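Local coordinates for fervidolysin (Fervidobacterium pennivorans, PDB 1R6V), which degrades keratin into peptides as a subtilisin-like serine protease, allowing its bacterium to grow on native feathers, at residues Gly242-Asp246 against Asp247-Ala251; Pro385-Thr388 against Gly389-Val393. The protein carries 1 engineered substitution. One frame throughout, in Å; residues are numbered along the deposited sequence.

Contact 1 of 2, residues Gly242-Asp246 against Asp247-Ala251; sequences GYVGD and DYVAA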
ATOM      1  N   GLY A 242       0.184   3.320  19.250  1.00 17.61           N
ATOM      2  CA  GLY A 242       0.924   4.524  18.933  1.00 17.82           C
ATOM      3  C   GLY A 242       0.964   4.861  17.453  1.00 16.95           C
ATOM      4  O   GLY A 242       1.387   5.963  17.086  1.00 16.71           O
ATOM      5  N   TYR A 243       0.527   3.935  16.602  1.00 14.83           N
ATOM      6  CA  TYR A 243       0.539   4.206  15.159  1.00 15.17           C
ATOM      7  C   TYR A 243      -0.380   5.401  14.923  1.00 16.30           C
ATOM      8  O   TYR A 243      -1.522   5.399  15.387  1.00 17.38           O
ATOM      9  CB  TYR A 243       0.030   3.004  14.360  1.00 16.67           C
ATOM     10  CG  TYR A 243       0.061   3.246  12.869  1.00 14.88           C
ATOM     11  CD1 TYR A 243       1.239   3.659  12.245  1.00 14.31           C
ATOM     12  CD2 TYR A 243      -1.075   3.068  12.084  1.00 13.87           C
ATOM     13  CE1 TYR A 243       1.292   3.894  10.873  1.00 12.50           C
ATOM     14  CE2 TYR A 243      -1.037   3.297  10.709  1.00 11.56           C
ATOM     15  CZ  TYR A 243       0.157   3.714  10.113  1.00 12.18           C
ATOM     16  OH  TYR A 243       0.184   3.956   8.752  1.00 11.92           O
ATOM     17  N   VAL A 244       0.098   6.404  14.185  1.00 15.84           N
ATOM     18  CA  VAL A 244      -0.684   7.613  13.949  1.00 14.71           C
ATOM     19  C   VAL A 244      -1.770   7.488  12.889  1.00 16.33           C
ATOM     20  O   VAL A 244      -2.603   8.380  12.765  1.00 17.37           O
ATOM     21  CB  VAL A 244       0.235   8.822  13.601  1.00 13.00           C
ATOM     22  CG1 VAL A 244       1.205   9.068  14.744  1.00 15.45           C
ATOM     23  CG2 VAL A 244       1.005   8.564  12.302  1.00 12.98           C
ATOM     24  N   GLY A 245      -1.769   6.391  12.138  1.00 13.92           N
ATOM     25  CA  GLY A 245      -2.781   6.213  11.107  1.00 14.61           C
ATOM     26  C   GLY A 245      -2.216   6.418   9.707  1.00 14.57           C
ATOM     27  O   GLY A 245      -1.273   7.196   9.519  1.00 14.92           O
ATOM     28  N   ASP A 246      -2.795   5.737   8.727  1.00 13.40           N
ATOM     29  CA  ASP A 246      -2.316   5.846   7.349  1.00 12.40           C
ATOM     30  C   ASP A 246      -2.419   7.281   6.828  1.00 12.32           C
ATOM     31  O   ASP A 246      -1.585   7.726   6.020  1.00 12.18           O
ATOM     32  CB  ASP A 246      -3.099   4.914   6.428  1.00 12.41           C
ATOM     33  CG  ASP A 246      -2.785   3.439   6.656  1.00 12.85           C
ATOM     34  OD1 ASP A 246      -1.748   3.110   7.265  1.00 12.29           O
ATOM     35  OD2 ASP A 246      -3.588   2.604   6.194  1.00 15.03           O
ATOM     36  N   ASP A 247      -3.441   8.006   7.282  1.00 12.17           N
ATOM     37  CA  ASP A 247      -3.608   9.387   6.869  1.00 12.66           C
ATOM     38  C   ASP A 247      -2.498  10.282   7.427  1.00 12.46           C
ATOM     39  O   ASP A 247      -1.937  11.086   6.686  1.00 12.44           O
ATOM     40  CB  ASP A 247      -5.015   9.918   7.257  1.00 13.76           C
ATOM     41  CG  ASP A 247      -5.373   9.677   8.722  1.00 17.47           C
ATOM     42  OD1 ASP A 247      -4.753   8.811   9.376  1.00 16.84           O
ATOM     43  OD2 ASP A 247      -6.303  10.356   9.219  1.00 16.20           O
ATOM     44  N   TYR A 248      -2.146  10.143   8.704  1.00 11.67           N
ATOM     45  CA  TYR A 248      -1.092  10.992   9.237  1.00 13.54           C
ATOM     46  C   TYR A 248       0.294  10.583   8.720  1.00 13.91           C
ATOM     47  O   TYR A 248       1.171  11.432   8.580  1.00 14.33           O
ATOM     48  CB  TYR A 248      -1.138  11.039  10.772  1.00 14.74           C
ATOM     49  CG  TYR A 248      -2.334  11.828  11.288  1.00 18.32           C
ATOM     50  CD1 TYR A 248      -3.493  11.185  11.713  1.00 21.20           C
ATOM     51  CD2 TYR A 248      -2.317  13.219  11.296  1.00 20.58           C
ATOM     52  CE1 TYR A 248      -4.616  11.920  12.136  1.00 23.57           C
ATOM     53  CE2 TYR A 248      -3.431  13.962  11.715  1.00 23.58           C
ATOM     54  CZ  TYR A 248      -4.569  13.307  12.130  1.00 24.71           C
ATOM     55  OH  TYR A 248      -5.663  14.034  12.537  1.00 25.99           O
ATOM     56  N   VAL A 249       0.488   9.301   8.425  1.00 12.99           N
ATOM     57  CA  VAL A 249       1.764   8.868   7.851  1.00 11.96           C
ATOM     58  C   VAL A 249       1.896   9.524   6.461  1.00 12.60           C
ATOM     59  O   VAL A 249       2.957  10.048   6.112  1.00 13.37           O
ATOM     60  CB  VAL A 249       1.846   7.331   7.705  1.00 12.33           C
ATOM     61  CG1 VAL A 249       3.092   6.955   6.879  1.00 12.92           C
ATOM     62  CG2 VAL A 249       1.944   6.685   9.107  1.00 10.73           C
ATOM     63  N   ALA A 250       0.823   9.494   5.670  1.00 11.70           N
ATOM     64  CA  ALA A 250       0.858  10.137   4.359  1.00 13.54           C
ATOM     65  C   ALA A 250       1.228  11.622   4.524  1.00 13.31           C
ATOM     66  O   ALA A 250       2.040  12.165   3.764  1.00 12.38           O
ATOM     67  CB  ALA A 250      -0.511   9.985   3.640  1.00 13.41           C
ATOM     68  N   ALA A 251       0.633  12.285   5.514  1.00 12.92           N
ATOM     69  CA  ALA A 251       0.954  13.695   5.765  1.00 12.45           C
ATOM     70  C   ALA A 251       2.439  13.849   6.078  1.00 12.68           C
ATOM     71  O   ALA A 251       3.074  14.786   5.612  1.00 12.84           O
ATOM     72  CB  ALA A 251       0.137  14.228   6.938  1.00 12.23           C
TER
HETATM   73  O   HOH W   1      -5.368   8.074  12.408  1.00 37.47           O
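Tyr243 reaches forward to Val249, whose methyl CG2 sits 3.4 Å from ring atom CE1 of Tyr243, approaching the ring obliquely near its hydroxyl end. Beside this touch, Tyr243 OH donates to the anti lone pair of Asp246 OD1 at 2.6 Å, holding the phenol where Gly245 N lies over one face, displaced toward the rim. A phenylalanine in place of Tyr243 would probably leave Asp246 OD1 without this donor and the ring less firmly anchored against Val249. The same Val249 methyl meets Val244 CG2, which also lies 3.6 Å from Tyr248 CB, so CG2 of Val244 packs against both Val249 and Tyr248. CG2 of Val244 stands between the backbone N and the carbonyl carbon (CG1 at chi1 -59°), which brings it against the first helical turn. Gly245 is the N-cap of helix 246-258: its carbonyl O accepts Val249 N at 3.0 Å, and Asp246 O accepts Ala250 N. The positive phi of Gly245, 106°, would jam a CB against the preceding carbonyl. Val244 O points to the edge of the Tyr248 ring, 3.1 Å from CD1, and accepts a hydrogen bond from a water that also donates to Asp247 OD1. Farther out, in what is taken to be the propeptide, Lys33 forms a salt bridge with Asp247 OD2, Arg98 NE another with Asp246 OD1, and Tyr96 N donates to Asp246 OD2.

Contact 2 of 2, residues Pro385-Thr388 against Gly389-Val393; sequences PHVT and GVVAV
Helix 380-397 of the subtilisin-like catalytic domain, which carries the charge-relay serine Ser381 near its start, contains residues 385-393, about two and a half turns. It illustrates how a buried helix is held by its own backbone while its side chains turn outward to the fold. The helix is kinked a little past Ser381, where Pro385, whose N has no hydrogen, and N of His386 make no bond to the turn before; from Pro385 O onward the i to i+4 bonding is regular. Gly389 N donates to Pro385 O at 2.9 Å, arriving from above the carbonyl plane, 35° out of it. Val390 N binds His386 O at 3.0 Å, and Ala392 N reaches Thr388 O at the same length. The straightest of the four is Val391 N to Val387 O, 2.8 Å long with an N-H...O angle of 168°.

Side chains add little across the turn. OG1 of Thr388 lies beside the backbone N (chi1 -66°), where it has a weak hydrogen bond with Ala384 O and a hydrogen bond with Asn265 ND2. Val387 packs outward on Val340, Ala342 and Val292 of the central sheet, while Pro385 and Thr388 touch Ile208 of helix 200-209, so the helix packs on the sheet and beside helix 200-209. Within the helix, one face pairs Val387 with Val391, a loose approach of 4.3 Å between CG1 of Val387 and CG2 of Val391. In both Val390 and Val391 one methyl, CG2, lies anti to the carbonyl carbon and beside the backbone N, which swings it over the previous turn: Val390 CG2 lies 3.3 Å from His386 O, and Val391 CG2 lies 3.3 Å from Val387 O.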
ATOM      1  N   PRO A 385      18.512   0.579   7.886  1.00 11.42           N
ATOM      2  CA  PRO A 385      19.291   1.812   8.013  1.00 12.21           C
ATOM      3  C   PRO A 385      20.665   1.740   7.355  1.00 12.21           C
ATOM      4  O   PRO A 385      21.214   2.766   6.950  1.00 11.97           O
ATOM      5  CB  PRO A 385      19.381   2.038   9.526  1.00 13.04           C
ATOM      6  CG  PRO A 385      18.969   0.737  10.134  1.00 19.08           C
ATOM      7  CD  PRO A 385      17.971   0.159   9.193  1.00 12.15           C
ATOM      8  N   HIS A 386      21.230   0.544   7.245  1.00 11.52           N
ATOM      9  CA  HIS A 386      22.531   0.450   6.579  1.00 11.28           C
ATOM     10  C   HIS A 386      22.324   0.798   5.114  1.00 11.36           C
ATOM     11  O   HIS A 386      23.148   1.490   4.513  1.00 10.53           O
ATOM     12  CB  HIS A 386      23.106  -0.957   6.686  1.00 12.24           C
ATOM     13  CG  HIS A 386      23.638  -1.286   8.044  1.00 12.53           C
ATOM     14  ND1 HIS A 386      24.960  -1.090   8.401  1.00 15.60           N
ATOM     15  CD2 HIS A 386      23.020  -1.754   9.153  1.00 11.36           C
ATOM     16  CE1 HIS A 386      25.124  -1.419   9.668  1.00 12.15           C
ATOM     17  NE2 HIS A 386      23.958  -1.824  10.150  1.00 14.65           N
ATOM     18  N   VAL A 387      21.235   0.300   4.530  1.00 10.77           N
ATOM     19  CA  VAL A 387      20.953   0.586   3.127  1.00 10.35           C
ATOM     20  C   VAL A 387      20.573   2.059   2.953  1.00 11.08           C
ATOM     21  O   VAL A 387      21.004   2.705   2.003  1.00 11.87           O
ATOM     22  CB  VAL A 387      19.825  -0.319   2.582  1.00 12.53           C
ATOM     23  CG1 VAL A 387      19.409   0.139   1.176  1.00 11.93           C
ATOM     24  CG2 VAL A 387      20.318  -1.759   2.516  1.00 12.48           C
ATOM     25  N   THR A 388      19.777   2.600   3.865  1.00 11.41           N
ATOM     26  CA  THR A 388      19.417   4.012   3.749  1.00 11.36           C
ATOM     27  C   THR A 388      20.689   4.862   3.783  1.00 12.99           C
ATOM     28  O   THR A 388      20.821   5.853   3.048  1.00 11.65           O
ATOM     29  CB  THR A 388      18.438   4.421   4.883  1.00 10.69           C
ATOM     30  OG1 THR A 388      17.201   3.724   4.687  1.00  9.08           O
ATOM     31  CG2 THR A 388      18.144   5.911   4.862  1.00 10.44           C
ATOM     32  N   GLY A 389      21.642   4.463   4.624  1.00 11.56           N
ATOM     33  CA  GLY A 389      22.906   5.180   4.708  1.00 12.62           C
ATOM     34  C   GLY A 389      23.703   5.071   3.411  1.00 13.60           C
ATOM     35  O   GLY A 389      24.311   6.037   2.946  1.00 12.87           O
ATOM     36  N   VAL A 390      23.712   3.883   2.819  1.00 12.75           N
ATOM     37  CA  VAL A 390      24.422   3.693   1.567  1.00 12.50           C
ATOM     38  C   VAL A 390      23.780   4.580   0.497  1.00 12.46           C
ATOM     39  O   VAL A 390      24.476   5.228  -0.274  1.00 11.68           O
ATOM     40  CB  VAL A 390      24.389   2.212   1.122  1.00 12.90           C
ATOM     41  CG1 VAL A 390      24.895   2.076  -0.323  1.00 13.57           C
ATOM     42  CG2 VAL A 390      25.285   1.381   2.050  1.00 12.16           C
ATOM     43  N   VAL A 391      22.448   4.598   0.445  1.00 10.40           N
ATOM     44  CA  VAL A 391      21.762   5.446  -0.534  1.00 10.09           C
ATOM     45  C   VAL A 391      22.142   6.921  -0.352  1.00 10.94           C
ATOM     46  O   VAL A 391      22.358   7.652  -1.329  1.00 10.45           O
ATOM     47  CB  VAL A 391      20.206   5.299  -0.419  1.00 10.23           C
ATOM     48  CG1 VAL A 391      19.487   6.315  -1.345  1.00  9.25           C
ATOM     49  CG2 VAL A 391      19.795   3.883  -0.823  1.00  9.70           C
ATOM     50  N   ALA A 392      22.195   7.382   0.896  1.00 10.38           N
ATOM     51  CA  ALA A 392      22.547   8.776   1.139  1.00 11.72           C
ATOM     52  C   ALA A 392      23.936   9.112   0.595  1.00 13.06           C
ATOM     53  O   ALA A 392      24.133  10.190   0.030  1.00 11.93           O
ATOM     54  CB  ALA A 392      22.469   9.091   2.641  1.00 12.52           C
ATOM     55  N   VAL A 393      24.893   8.206   0.780  1.00 10.71           N
ATOM     56  CA  VAL A 393      26.255   8.425   0.269  1.00 13.18           C
ATOM     57  C   VAL A 393      26.215   8.448  -1.270  1.00 12.63           C
ATOM     58  O   VAL A 393      26.813   9.320  -1.913  1.00 13.95           O
ATOM     59  CB  VAL A 393      27.238   7.317   0.806  1.00 11.92           C
ATOM     60  CG1 VAL A 393      28.650   7.502   0.209  1.00 14.31           C
ATOM     61  CG2 VAL A 393      27.339   7.433   2.338  1.00 11.55           C
TER

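How the contacts relate
Contact 1 joins a loop to the start of helix 246-258; contact 2 lies within helix 380-397. Both belong to the catalytic domain, and they come in series along the chain. Their centres are about 24 Å apart and their nearest atoms about 15 Å, so they do not touch. The charge relay relates them: the side chain of Asp162 is about 10 Å from that of Val249 in contact 1 and about 8 Å from that of Pro385 in contact 2, while Pro385 is about 6 Å from Ser381, side chain to side chain. Both are buried, contact 1 against the N-terminal prodomain and helix 275-286, contact 2 against the central sheet. The third relay position is the engineered Ala200.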